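PDB 6TFX: ABC transporter substrate-binding protein from Rhizobium radiobacter, which binds the mannityl-opine mannopinic acid as a periplasmic solute-binding protein and probably delivers it to an ABC transporter for import. Local coordinates for residues N419-Q424 and Q445-S450; P238-D243 and A465-L470; L67-K72 and I126-R131. All blocks are in the same frame, centred on the assembly; numbering follows the deposited sequence.

In the fold
From the N terminus, interaction 3 comes first: strands 68-73 and 123-128 pair and close a loop of 53 residues, forming the middle of a four-stranded antiparallel sheet. Interaction 3 has closed before interaction 2 opens at 238-243; its partner, 465-470, arrives only 221 residues later and joins strands 240-255 and 454-467 of the large mixed sheet. Interaction 1 lies within this long excursion, where 419-424 meets 445-450 and helices 422-430 and 434-450 are drawn together shortly before the chain enters strand 454-467. Interactions 1 and 2 lie on opposite sides of the chain's centre, their own centres about 43 Å apart. No two contacts cross along the sequence.

Interaction 1: N419-Q424 and Q445-S450; sequences NVADKQ and QKLIVS
The carboxamide of Gln-424 turns one face to Leu-447, whose CD1 methyl stands over it, 3.5 Å from Gln-424 CD and almost equally near OE1 and NE2 of the same amide. The two side chains cross at about a right angle, and the bend of Gln-424 at chi2 (77°) brings CD over to the leucine methyl. Gln-424 NE2 donates to Glu-443 OE2, which helps fix the rotation of the amide. A second flat group, the peptide joining Leu-447 to Ile-448, is covered on one face by Val-420: CG1 lies 3.7 Å from Leu-447 O and also packs 4.0 Å from Leu-447 CB. Val-420 chi1 of 71° sets CG1 between the backbone N and the carbonyl carbon. Leu-447 O itself accepts a hydrogen bond from Asn-451 ND2.

Between these two contacts Ala-421, the N-cap residue of helix 422-430, brings CB to 4.0 Å from Ile-448 CG1. A type I turn from Asn-419 to Asp-422 leads into this helix, and the start of the helix lies close to helix 434-450, the CA atoms of Ala-421 and Leu-447 being 6.3 Å apart. Leu-396 and Tyr-400 of helix 392-400 also pack on Ile-448.

The contact thus joins the two helices of a helical hairpin beside the magnesium site of Cys-418 and Cys-453, which lie just outside the two segments. With no hydrogen bond between the segments, the interface rests on methyl groups laid against apolar carbons and amide faces, and its cohesion is probably mainly dispersive.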
loop_
_atom_site.group_PDB
_atom_site.type_symbol
_atom_site.label_atom_id
_atom_site.label_comp_id
_atom_site.label_asym_id
_atom_site.label_seq_id
_atom_site.Cartn_x
_atom_site.Cartn_y
_atom_site.Cartn_z
ATOM N N ASN A 419 13.611 -4.238 16.966
ATOM C CA ASN A 419 14.714 -5.139 16.628
ATOM C C ASN A 419 14.526 -6.527 17.281
ATOM O O ASN A 419 15.268 -7.461 16.955
ATOM C CB ASN A 419 16.078 -4.531 16.977
ATOM C CG ASN A 419 16.339 -4.285 18.449
ATOM O OD1 ASN A 419 15.468 -4.432 19.317
ATOM N ND2 ASN A 419 17.559 -3.889 18.760
ATOM N N VAL A 420 13.477 -6.676 18.099
ATOM C CA VAL A 420 13.222 -7.864 18.936
ATOM C C VAL A 420 12.988 -9.164 18.157
ATOM O O VAL A 420 13.228 -10.257 18.712
ATOM C CB VAL A 420 12.067 -7.618 19.954
ATOM C CG1 VAL A 420 10.683 -7.549 19.287
ATOM C CG2 VAL A 420 12.103 -8.631 21.108
ATOM N N ALA A 421 12.500 -9.053 16.913
ATOM C CA ALA A 421 12.112 -10.235 16.149
ATOM C C ALA A 421 13.010 -10.527 14.953
ATOM O O ALA A 421 12.639 -11.343 14.099
ATOM C CB ALA A 421 10.665 -10.058 15.697
ATOM N N ASP A 422 14.205 -9.887 14.876
ATOM C CA ASP A 422 15.067 -10.094 13.707
ATOM C C ASP A 422 15.380 -11.534 13.391
ATOM O O ASP A 422 15.270 -11.937 12.238
ATOM C CB ASP A 422 16.389 -9.362 13.857
ATOM C CG ASP A 422 16.342 -7.873 13.640
ATOM O OD1 ASP A 422 15.221 -7.324 13.430
ATOM O OD2 ASP A 422 17.411 -7.254 13.671
ATOM N N LYS A 423 15.799 -12.314 14.411
ATOM C CA LYS A 423 16.176 -13.705 14.157
ATOM C C LYS A 423 15.003 -14.543 13.671
ATOM O O LYS A 423 15.181 -15.367 12.775
ATOM C CB LYS A 423 16.794 -14.339 15.419
ATOM C CG LYS A 423 18.051 -13.599 15.909
ATOM C CD LYS A 423 19.210 -13.587 14.910
ATOM C CE LYS A 423 20.189 -12.477 15.211
ATOM N NZ LYS A 423 21.414 -12.580 14.375
ATOM N N GLN A 424 13.802 -14.328 14.233
ATOM C CA GLN A 424 12.615 -15.092 13.813
ATOM C C GLN A 424 12.199 -14.728 12.389
ATOM O O GLN A 424 11.832 -15.595 11.596
ATOM C CB GLN A 424 11.446 -14.837 14.776
ATOM C CG GLN A 424 11.666 -15.447 16.167
ATOM C CD GLN A 424 12.621 -14.682 17.066
ATOM O OE1 GLN A 424 12.953 -13.521 16.822
ATOM N NE2 GLN A 424 13.062 -15.311 18.156
ATOM N N GLN A 445 5.450 -12.203 15.637
ATOM C CA GLN A 445 4.313 -11.341 16.008
ATOM C C GLN A 445 4.148 -11.243 17.525
ATOM O O GLN A 445 3.943 -10.148 18.045
ATOM C CB GLN A 445 3.026 -11.852 15.352
ATOM C CG GLN A 445 3.056 -11.624 13.831
ATOM C CD GLN A 445 2.045 -12.501 13.125
ATOM O OE1 GLN A 445 0.845 -12.241 13.160
ATOM N NE2 GLN A 445 2.532 -13.565 12.482
ATOM N N LYS A 446 4.261 -12.392 18.240
ATOM C CA LYS A 446 4.132 -12.412 19.706
ATOM C C LYS A 446 5.192 -11.521 20.355
ATOM O O LYS A 446 4.895 -10.801 21.326
ATOM C CB LYS A 446 4.249 -13.842 20.235
ATOM C CG LYS A 446 3.016 -14.682 19.918
ATOM C CD LYS A 446 3.080 -15.996 20.676
ATOM C CE LYS A 446 1.770 -16.754 20.601
ATOM N NZ LYS A 446 1.540 -17.289 19.243
ATOM N N LEU A 447 6.426 -11.548 19.819
ATOM C CA LEU A 447 7.495 -10.724 20.386
ATOM C C LEU A 447 7.230 -9.254 20.147
ATOM O O LEU A 447 7.513 -8.426 21.015
ATOM C CB LEU A 447 8.837 -11.089 19.737
ATOM C CG LEU A 447 9.413 -12.452 20.134
ATOM C CD1 LEU A 447 10.490 -12.899 19.157
ATOM C CD2 LEU A 447 9.958 -12.431 21.561
ATOM N N ILE A 448 6.746 -8.908 18.941
ATOM C CA ILE A 448 6.518 -7.471 18.633
ATOM C C ILE A 448 5.341 -6.942 19.476
ATOM O O ILE A 448 5.395 -5.823 20.004
ATOM C CB ILE A 448 6.252 -7.302 17.119
ATOM C CG1 ILE A 448 7.498 -7.771 16.292
ATOM C CG2 ILE A 448 5.838 -5.846 16.785
ATOM C CD1 ILE A 448 7.196 -8.132 14.842
ATOM N N VAL A 449 4.276 -7.748 19.592
ATOM C CA VAL A 449 3.114 -7.366 20.397
ATOM C C VAL A 449 3.514 -7.197 21.872
ATOM O O VAL A 449 3.144 -6.187 22.499
ATOM C CB VAL A 449 1.987 -8.425 20.260
ATOM C CG1 VAL A 449 0.905 -8.231 21.327
ATOM C CG2 VAL A 449 1.371 -8.361 18.869
ATOM N N SER A 450 4.209 -8.209 22.442
ATOM C CA SER A 450 4.544 -8.184 23.883
ATOM C C SER A 450 5.520 -7.089 24.259
ATOM O O SER A 450 5.454 -6.573 25.384
ATOM C CB SER A 450 5.033 -9.550 24.348
ATOM O OG SER A 450 6.284 -9.856 23.764
#

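Interaction 2: P238-D243 and A465-L470; sequences PENVVD and ARKNKL
Val-241 and Arg-466 form a hydrogen-bonded antiparallel pair where strands 240-255 and 454-467 run together in the large mixed sheet of this solute-binding fold. Val-241 N donates to Arg-466 O at 2.9 Å, and Arg-466 N returns a bond of the same length to Val-241 O. Non-hydrogen-bonded pairs flank this one: Asn-240 with Lys-467, and Val-242 with Ala-465. The last of these puts Val-242 CG2 4.3 Å from Ala-465 CB on the face covered by Leu-234 of helix 228-235. The pairing continues past the strand end, where the backbone N of Asn-468, the second residue of a type I turn from Lys-467 to Leu-470, donates to Glu-239 O at 2.8 Å.

On the face shared by Val-241 and Arg-466, the two side chains run side by side. The arginine is extended from CG to NE, and Val-241 CG1 sits over one face of its guanidinium, displaced toward the rim and 3.5 Å from NH2. At the edge of the same group, Arg-466 NE makes a salt bridge of 3.2 Å to Asp-243 OD2, reaching the syn side of the carboxylate with the two planes only 28° apart. Trp-472 NE1 also donates to that oxygen, so OD2 is gripped by two N-H groups and the carboxylate is held in position.

Asn-240 and Lys-467 also lie alongside each other. The lysine chain bends at chi2 (-70°), its ammonium engages Phe-214 in a cation-pi contact, and Lys-467 NZ donates in the carbonyl plane to Asn-240 OD1 at 2.8 Å.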
loop_
_atom_site.group_PDB
_atom_site.type_symbol
_atom_site.label_atom_id
_atom_site.label_comp_id
_atom_site.label_asym_id
_atom_site.label_seq_id
_atom_site.Cartn_x
_atom_site.Cartn_y
_atom_site.Cartn_z
ATOM N N PRO A 238 -30.629 3.944 -5.363
ATOM C CA PRO A 238 -30.502 2.713 -6.172
ATOM C C PRO A 238 -29.546 2.797 -7.366
ATOM O O PRO A 238 -29.146 1.755 -7.878
ATOM C CB PRO A 238 -31.945 2.425 -6.610
ATOM C CG PRO A 238 -32.627 3.752 -6.556
ATOM C CD PRO A 238 -32.020 4.443 -5.371
ATOM N N GLU A 239 -29.178 4.024 -7.800
ATOM C CA GLU A 239 -28.262 4.277 -8.923
ATOM C C GLU A 239 -26.780 4.110 -8.520
ATOM O O GLU A 239 -25.906 4.036 -9.388
ATOM C CB GLU A 239 -28.462 5.700 -9.454
ATOM C CG GLU A 239 -29.608 5.852 -10.444
ATOM C CD GLU A 239 -29.733 7.229 -11.071
ATOM O OE1 GLU A 239 -28.689 7.874 -11.325
ATOM O OE2 GLU A 239 -30.882 7.661 -11.320
ATOM N N ASN A 240 -26.503 4.111 -7.221
ATOM C CA ASN A 240 -25.133 4.000 -6.711
ATOM C C ASN A 240 -24.794 2.575 -6.356
ATOM O O ASN A 240 -25.661 1.811 -5.916
ATOM C CB ASN A 240 -24.961 4.877 -5.478
ATOM C CG ASN A 240 -25.119 6.356 -5.720
ATOM O OD1 ASN A 240 -24.914 6.871 -6.827
ATOM N ND2 ASN A 240 -25.465 7.079 -4.674
ATOM N N VAL A 241 -23.520 2.222 -6.528
ATOM C CA VAL A 241 -22.967 0.925 -6.164
ATOM C C VAL A 241 -21.749 1.258 -5.321
ATOM O O VAL A 241 -20.936 2.098 -5.723
ATOM C CB VAL A 241 -22.567 0.063 -7.399
ATOM C CG1 VAL A 241 -21.825 -1.208 -6.979
ATOM C CG2 VAL A 241 -23.790 -0.285 -8.247
ATOM N N VAL A 242 -21.625 0.616 -4.151
ATOM C CA VAL A 242 -20.448 0.819 -3.326
ATOM C C VAL A 242 -19.599 -0.446 -3.420
ATOM O O VAL A 242 -20.102 -1.552 -3.186
ATOM C CB VAL A 242 -20.737 1.239 -1.861
ATOM C CG1 VAL A 242 -19.435 1.344 -1.061
ATOM C CG2 VAL A 242 -21.485 2.567 -1.809
ATOM N N ASP A 243 -18.333 -0.282 -3.814
ATOM C CA ASP A 243 -17.389 -1.390 -3.891
ATOM C C ASP A 243 -16.518 -1.346 -2.644
ATOM O O ASP A 243 -15.979 -0.281 -2.326
ATOM C CB ASP A 243 -16.492 -1.259 -5.135
ATOM C CG ASP A 243 -17.224 -1.539 -6.440
ATOM O OD1 ASP A 243 -17.942 -2.581 -6.517
ATOM O OD2 ASP A 243 -17.099 -0.723 -7.371
ATOM N N ALA A 465 -17.440 4.569 -4.310
ATOM C CA ALA A 465 -18.796 4.548 -4.859
ATOM C C ALA A 465 -18.733 4.835 -6.358
ATOM O O ALA A 465 -17.851 5.560 -6.819
ATOM C CB ALA A 465 -19.654 5.603 -4.186
ATOM N N ARG A 466 -19.645 4.249 -7.109
ATOM C CA ARG A 466 -19.713 4.484 -8.547
ATOM C C ARG A 466 -21.172 4.475 -8.943
ATOM O O ARG A 466 -22.024 3.992 -8.188
ATOM C CB ARG A 466 -18.965 3.402 -9.339
ATOM C CG ARG A 466 -19.561 2.000 -9.204
ATOM C CD ARG A 466 -18.888 1.045 -10.149
ATOM N NE ARG A 466 -19.132 -0.347 -9.775
ATOM C CZ ARG A 466 -20.092 -1.103 -10.293
ATOM N NH1 ARG A 466 -20.936 -0.600 -11.185
ATOM N NH2 ARG A 466 -20.232 -2.362 -9.906
ATOM N N LYS A 467 -21.457 5.003 -10.120
ATOM C CA LYS A 467 -22.799 4.955 -10.669
ATOM C C LYS A 467 -22.949 3.573 -11.330
ATOM O O LYS A 467 -21.958 3.063 -11.864
ATOM C CB LYS A 467 -22.986 6.104 -11.677
ATOM C CG LYS A 467 -22.947 7.511 -11.037
ATOM C CD LYS A 467 -24.183 7.778 -10.176
ATOM C CE LYS A 467 -24.042 9.037 -9.356
ATOM N NZ LYS A 467 -25.173 9.191 -8.409
ATOM N N ASN A 468 -24.158 2.952 -11.292
ATOM C CA ASN A 468 -24.303 1.615 -11.884
ATOM C C ASN A 468 -24.189 1.606 -13.426
ATOM O O ASN A 468 -24.180 0.527 -14.018
ATOM C CB ASN A 468 -25.573 0.890 -11.412
ATOM C CG ASN A 468 -26.871 1.522 -11.824
ATOM O OD1 ASN A 468 -26.921 2.579 -12.470
ATOM N ND2 ASN A 468 -27.961 0.885 -11.435
ATOM N N LYS A 469 -24.074 2.794 -14.067
ATOM C CA LYS A 469 -23.858 2.902 -15.513
ATOM C C LYS A 469 -22.394 2.534 -15.838
ATOM O O LYS A 469 -22.067 2.325 -17.001
ATOM C CB LYS A 469 -24.184 4.318 -16.022
ATOM C CG LYS A 469 -23.307 5.444 -15.470
ATOM C CD LYS A 469 -23.721 6.793 -16.061
ATOM C CE LYS A 469 -23.230 7.959 -15.236
ATOM N NZ LYS A 469 -24.004 9.196 -15.528
ATOM N N LEU A 470 -21.505 2.518 -14.827
ATOM C CA LEU A 470 -20.098 2.201 -15.079
ATOM C C LEU A 470 -19.893 0.708 -14.852
ATOM O O LEU A 470 -20.352 0.191 -13.845
ATOM C CB LEU A 470 -19.213 3.009 -14.103
ATOM C CG LEU A 470 -17.683 2.706 -14.136
ATOM C CD1 LEU A 470 -17.078 2.982 -15.515
ATOM C CD2 LEU A 470 -16.964 3.529 -13.121
#

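Interaction 3: L67-K72 and I126-R131; sequences LVWTFK and ITLTRR
Backbone bonds between Trp-69 and Ile-126 define the register of these antiparallel strands: Trp-69 N donates to Ile-126 O at 2.9 Å, nearly straight at 178°, and Ile-126 N donates to Trp-69 O at 2.8 Å. Two residues along, Leu-128 N bonds to Leu-67 O at 2.8 Å, with Val-68 and Thr-127 as the non-hydrogen-bonded pair in between.

Apolar contacts follow on the face that carries Trp-69 and Ile-126. Leu-128 CD1 approaches the pyrrole part of the indole, 3.7 Å from Trp-69 NE1, whose proton is given to Gln-66 O. Ile-126 CD1 meets Phe-71 CE1 at 3.8 Å, and the phenylalanine ring in turn packs against Trp-60 of strand 57-62. Beyond the strand end, Leu-67 CD2 rests on the Arg-130–Arg-131 peptide, 3.4 Å from Arg-130 C; Arg-131 NH1 donates to Asp-65 O.

Together the two strands form the central pair of a four-stranded antiparallel sheet in the order 57-62, 68-73, 123-128, 113-118, consistent with the extra domain characteristic of the OppA-like, family 5 solute-binding proteins.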
loop_
_atom_site.group_PDB
_atom_site.type_symbol
_atom_site.label_atom_id
_atom_site.label_comp_id
_atom_site.label_asym_id
_atom_site.label_seq_id
_atom_site.Cartn_x
_atom_site.Cartn_y
_atom_site.Cartn_z
ATOM N N LEU A 67 16.231 -21.537 -9.455
ATOM C CA LEU A 67 17.113 -20.390 -9.214
ATOM C C LEU A 67 17.272 -19.553 -10.483
ATOM O O LEU A 67 17.738 -18.413 -10.398
ATOM C CB LEU A 67 18.508 -20.825 -8.743
ATOM C CG LEU A 67 18.580 -21.591 -7.410
ATOM C CD1 LEU A 67 20.022 -21.953 -7.074
ATOM C CD2 LEU A 67 17.994 -20.796 -6.288
ATOM N N VAL A 68 16.950 -20.122 -11.651
ATOM C CA VAL A 68 17.107 -19.383 -12.907
ATOM C C VAL A 68 15.770 -19.388 -13.616
ATOM O O VAL A 68 15.240 -20.458 -13.932
ATOM C CB VAL A 68 18.241 -19.973 -13.788
ATOM C CG1 VAL A 68 18.381 -19.177 -15.093
ATOM C CG2 VAL A 68 19.566 -20.006 -13.032
ATOM N N TRP A 69 15.223 -18.193 -13.832
ATOM C CA TRP A 69 13.927 -17.990 -14.478
ATOM C C TRP A 69 14.116 -17.281 -15.803
ATOM O O TRP A 69 14.807 -16.257 -15.863
ATOM C CB TRP A 69 13.033 -17.158 -13.570
ATOM C CG TRP A 69 12.640 -17.891 -12.321
ATOM C CD1 TRP A 69 13.437 -18.180 -11.248
ATOM C CD2 TRP A 69 11.341 -18.396 -12.002
ATOM N NE1 TRP A 69 12.720 -18.857 -10.290
ATOM C CE2 TRP A 69 11.423 -18.983 -10.715
ATOM C CE3 TRP A 69 10.091 -18.361 -12.659
ATOM C CZ2 TRP A 69 10.314 -19.554 -10.081
ATOM C CZ3 TRP A 69 8.988 -18.939 -12.031
ATOM C CH2 TRP A 69 9.106 -19.522 -10.758
ATOM N N THR A 70 13.476 -17.803 -16.853
ATOM C CA THR A 70 13.598 -17.205 -18.187
ATOM C C THR A 70 12.224 -16.733 -18.632
ATOM O O THR A 70 11.290 -17.533 -18.667
ATOM C CB THR A 70 14.221 -18.203 -19.174
ATOM O OG1 THR A 70 15.477 -18.650 -18.637
ATOM C CG2 THR A 70 14.450 -17.585 -20.554
ATOM N N PHE A 71 12.113 -15.432 -18.924
ATOM C CA PHE A 71 10.869 -14.804 -19.365
ATOM C C PHE A 71 10.934 -14.449 -20.835
ATOM O O PHE A 71 11.884 -13.793 -21.259
ATOM C CB PHE A 71 10.575 -13.525 -18.554
ATOM C CG PHE A 71 10.203 -13.819 -17.120
ATOM C CD1 PHE A 71 11.185 -14.080 -16.166
ATOM C CD2 PHE A 71 8.868 -13.870 -16.727
ATOM C CE1 PHE A 71 10.836 -14.430 -14.861
ATOM C CE2 PHE A 71 8.523 -14.184 -15.410
ATOM C CZ PHE A 71 9.506 -14.481 -14.491
ATOM N N LYS A 72 9.926 -14.883 -21.602
ATOM C CA LYS A 72 9.851 -14.583 -23.028
ATOM C C LYS A 72 8.888 -13.424 -23.188
ATOM O O LYS A 72 7.723 -13.517 -22.794
ATOM C CB LYS A 72 9.416 -15.811 -23.851
ATOM C CG LYS A 72 10.484 -16.911 -23.902
ATOM C CD LYS A 72 11.626 -16.574 -24.861
ATOM C CE LYS A 72 12.740 -17.593 -24.839
ATOM N NZ LYS A 72 13.823 -17.226 -25.790
ATOM N N ILE A 126 16.435 -14.124 -15.109
ATOM C CA ILE A 126 16.571 -13.639 -13.728
ATOM C C ILE A 126 17.190 -14.790 -12.925
ATOM O O ILE A 126 16.645 -15.891 -12.909
ATOM C CB ILE A 126 15.200 -13.233 -13.130
ATOM C CG1 ILE A 126 14.582 -12.077 -13.966
ATOM C CG2 ILE A 126 15.339 -12.854 -11.645
ATOM C CD1 ILE A 126 13.171 -11.716 -13.603
ATOM N N THR A 127 18.329 -14.528 -12.285
ATOM C CA THR A 127 19.008 -15.536 -11.475
ATOM C C THR A 127 18.847 -15.083 -10.025
ATOM O O THR A 127 19.052 -13.902 -9.705
ATOM C CB THR A 127 20.503 -15.602 -11.858
ATOM O OG1 THR A 127 20.608 -15.954 -13.242
ATOM C CG2 THR A 127 21.289 -16.632 -11.009
ATOM N N LEU A 128 18.501 -16.045 -9.155
ATOM C CA LEU A 128 18.263 -15.808 -7.734
ATOM C C LEU A 128 19.401 -16.358 -6.900
ATOM O O LEU A 128 20.035 -17.341 -7.296
ATOM C CB LEU A 128 16.949 -16.510 -7.299
ATOM C CG LEU A 128 15.711 -16.178 -8.154
ATOM C CD1 LEU A 128 14.485 -16.983 -7.677
ATOM C CD2 LEU A 128 15.413 -14.699 -8.136
ATOM N N THR A 129 19.591 -15.770 -5.708
ATOM C CA THR A 129 20.608 -16.259 -4.761
ATOM C C THR A 129 20.069 -17.489 -4.002
ATOM O O THR A 129 20.843 -18.201 -3.371
ATOM C CB THR A 129 21.002 -15.155 -3.763
ATOM O OG1 THR A 129 19.895 -14.871 -2.904
ATOM C CG2 THR A 129 21.476 -13.889 -4.440
ATOM N N ARG A 130 18.738 -17.688 -4.013
ATOM C CA ARG A 130 18.070 -18.814 -3.342
ATOM C C ARG A 130 16.641 -18.873 -3.868
ATOM O O ARG A 130 16.202 -17.933 -4.514
ATOM C CB ARG A 130 18.054 -18.623 -1.815
ATOM C CG ARG A 130 17.356 -17.343 -1.431
ATOM C CD ARG A 130 16.877 -17.346 -0.019
ATOM N NE ARG A 130 16.331 -16.033 0.340
ATOM C CZ ARG A 130 15.048 -15.689 0.241
ATOM N NH1 ARG A 130 14.159 -16.541 -0.251
ATOM N NH2 ARG A 130 14.650 -14.480 0.619
ATOM N N ARG A 131 15.911 -19.961 -3.590
ATOM C CA ARG A 131 14.527 -20.005 -4.070
ATOM C C ARG A 131 13.683 -18.912 -3.435
ATOM O O ARG A 131 13.847 -18.597 -2.243
ATOM C CB ARG A 131 13.916 -21.383 -3.833
ATOM C CG ARG A 131 14.410 -22.373 -4.874
ATOM C CD ARG A 131 13.927 -23.800 -4.639
ATOM N NE ARG A 131 14.652 -24.460 -3.546
ATOM C CZ ARG A 131 15.876 -24.970 -3.653
ATOM N NH1 ARG A 131 16.535 -24.911 -4.816
ATOM N NH2 ARG A 131 16.457 -25.537 -2.602
#